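Type II restriction enzyme ngomi (Neisseria gonorrhoeae, PDB 1FIU) recognises the double-stranded sequence 5'-GCCGGC-3' and cleaves it after the first G, working as a magnesium-dependent homotetrameric type II restriction endonuclease. Local coordinates at the interface of chains A and B. Sequence-based numbering; all coordinates share one arbitrary frame. Chains: chain A/B, Type II restriction enzyme ngomi.

The interface of chains A and B. Residues chain A 5, 83-84, 86, 282; chain B 152-153, 159-160.
A:Leu84, A:Lys83 and A:Phe5 receive the side chain of B:Leu159 in this part of a two-fold subunit interface of NgoMIV, a homotetrameric type II restriction endonuclease. The same contact recurs with the chains exchanged. Chain A supplies helix 4-18, the 3-10 helix 82-84, the loop residue A:His86 and helix 280-283. Chain B supplies helix 150-153 and a loop.

Apolar packing centres on B:Leu159. Its CD1 lies 3.8 Å from the CD2 methyl of A:Leu84 and also packs on the backbone carbonyl of A:Lys83. Its CD2 sits 3.8 Å from CD of A:Lys83, against the aliphatic part of that chain. CG is anti to the carbonyl carbon (chi1 -57°), which carries the branch point toward chain A. The side chain of A:Phe5 crosses that of B:Leu159 obliquely. Its CD1 meets CG1 of B:Val160 at 3.6 Å, the two side chains lying alongside in parallel. Within chain A, CG of A:Leu84 abuts the edge of the phenyl ring. A:Leu282 meets B:Val160 tip to tip and crosses B:Ile153, each contact being a loose one; its CD2 is 4.2 Å from CD1 of B:Ile153.

Hydrogen bonds run to backbone carbonyls of chain B. The amide N of A:Phe5, in the first turn of its helix, donates to O of B:Leu159 at 3.0 Å. It meets a lone pair in the carbonyl plane, and the bond is fairly straight, 157° at the hydrogen. The imidazole NE2 of A:His86 donates to O of B:Ile153 at 3.0 Å. This bond is bent, and the donor stands above the carbonyl plane. The same N-H also reaches O of B:Glu152, weakly, and so is shared between two carbonyls.

One water bridges O of A:His86 and the carboxylate OE2 of B:Glu152, 3.0 Å from the latter. The imidazole and carboxylate side chains run antiparallel past one another, their planes 49° apart. OE2 of B:Glu152 lies 4.4 Å from NE2 of A:His86, not in contact, but might favour a protonated imidazole.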
loop_
_atom_site.group_PDB
_atom_site.type_symbol
_atom_site.label_atom_id
_atom_site.label_comp_id
_atom_site.label_asym_id
_atom_site.label_seq_id
_atom_site.Cartn_x
_atom_site.Cartn_y
_atom_site.Cartn_z
ATOM N N PHE A 5 5.009 -5.902 -37.240
ATOM C CA PHE A 5 5.387 -6.192 -35.862
ATOM C C PHE A 5 6.163 -7.509 -35.793
ATOM O O PHE A 5 7.001 -7.688 -34.906
ATOM C CB PHE A 5 4.165 -6.199 -34.948
ATOM C CG PHE A 5 3.717 -4.803 -34.519
ATOM C CD1 PHE A 5 2.638 -4.637 -33.663
ATOM C CD2 PHE A 5 4.387 -3.670 -34.974
ATOM C CE1 PHE A 5 2.229 -3.350 -33.268
ATOM C CE2 PHE A 5 3.992 -2.392 -34.584
ATOM C CZ PHE A 5 2.917 -2.236 -33.733
ATOM N N LYS A 83 4.658 3.260 -34.986
ATOM C CA LYS A 83 3.672 2.880 -36.000
ATOM C C LYS A 83 2.227 2.905 -35.504
ATOM O O LYS A 83 1.289 2.637 -36.258
ATOM C CB LYS A 83 4.017 1.484 -36.559
ATOM C CG LYS A 83 5.420 1.451 -37.154
ATOM C CD LYS A 83 5.784 0.111 -37.761
ATOM C CE LYS A 83 7.168 0.190 -38.431
ATOM N NZ LYS A 83 7.199 1.215 -39.539
ATOM N N LEU A 84 2.036 3.263 -34.236
ATOM C CA LEU A 84 0.695 3.284 -33.671
ATOM C C LEU A 84 0.145 4.704 -33.442
ATOM O O LEU A 84 -0.799 4.902 -32.677
ATOM C CB LEU A 84 0.696 2.481 -32.359
ATOM C CG LEU A 84 1.029 0.981 -32.517
ATOM C CD1 LEU A 84 1.129 0.324 -31.145
ATOM C CD2 LEU A 84 -0.043 0.295 -33.370
ATOM N N HIS A 86 -1.852 6.467 -35.068
ATOM C CA HIS A 86 -3.283 6.621 -35.345
ATOM C C HIS A 86 -4.177 6.100 -34.226
ATOM O O HIS A 86 -5.347 6.475 -34.144
ATOM C CB HIS A 86 -3.668 5.940 -36.675
ATOM C CG HIS A 86 -3.414 4.467 -36.702
ATOM N ND1 HIS A 86 -2.156 3.930 -36.526
ATOM C CD2 HIS A 86 -4.252 3.419 -36.884
ATOM C CE1 HIS A 86 -2.229 2.614 -36.597
ATOM N NE2 HIS A 86 -3.488 2.276 -36.815
ATOM N N LEU A 282 1.545 -2.379 -28.534
ATOM C CA LEU A 282 0.094 -2.182 -28.529
ATOM C C LEU A 282 -0.451 -1.958 -27.111
ATOM O O LEU A 282 -1.393 -1.182 -26.922
ATOM C CB LEU A 282 -0.623 -3.379 -29.182
ATOM C CG LEU A 282 -0.898 -3.240 -30.680
ATOM C CD1 LEU A 282 -1.317 -4.604 -31.243
ATOM C CD2 LEU A 282 -1.997 -2.186 -30.930
ATOM N N GLU B 152 -8.404 -1.570 -38.213
ATOM C CA GLU B 152 -8.016 -0.250 -37.681
ATOM C C GLU B 152 -6.525 -0.228 -37.281
ATOM O O GLU B 152 -5.791 0.722 -37.589
ATOM C CB GLU B 152 -8.897 0.089 -36.474
ATOM C CG GLU B 152 -8.535 1.394 -35.756
ATOM C CD GLU B 152 -8.512 2.590 -36.689
ATOM O OE1 GLU B 152 -9.317 2.612 -37.654
ATOM O OE2 GLU B 152 -7.698 3.516 -36.459
ATOM N N ILE B 153 -6.077 -1.272 -36.597
ATOM C CA ILE B 153 -4.662 -1.330 -36.223
ATOM C C ILE B 153 -3.849 -1.244 -37.525
ATOM O O ILE B 153 -2.864 -0.507 -37.609
ATOM C CB ILE B 153 -4.325 -2.648 -35.450
ATOM C CG1 ILE B 153 -5.017 -2.630 -34.074
ATOM C CG2 ILE B 153 -2.803 -2.823 -35.292
ATOM C CD1 ILE B 153 -4.921 -3.954 -33.291
ATOM N N LEU B 159 0.519 -4.135 -39.861
ATOM C CA LEU B 159 1.222 -4.315 -38.592
ATOM C C LEU B 159 1.050 -5.661 -37.897
ATOM O O LEU B 159 2.009 -6.200 -37.328
ATOM C CB LEU B 159 0.787 -3.216 -37.612
ATOM C CG LEU B 159 0.991 -1.773 -38.054
ATOM C CD1 LEU B 159 0.543 -0.849 -36.910
ATOM C CD2 LEU B 159 2.443 -1.536 -38.378
ATOM N N VAL B 160 -0.171 -6.192 -37.890
ATOM C CA VAL B 160 -0.421 -7.451 -37.204
ATOM C C VAL B 160 -1.283 -8.437 -37.980
ATOM O O VAL B 160 -2.022 -8.056 -38.888
ATOM C CB VAL B 160 -1.148 -7.220 -35.844
ATOM C CG1 VAL B 160 -0.287 -6.372 -34.905
ATOM C CG2 VAL B 160 -2.495 -6.538 -36.087
HETATM O O HOH W 1 -7.997 4.813 -33.726
#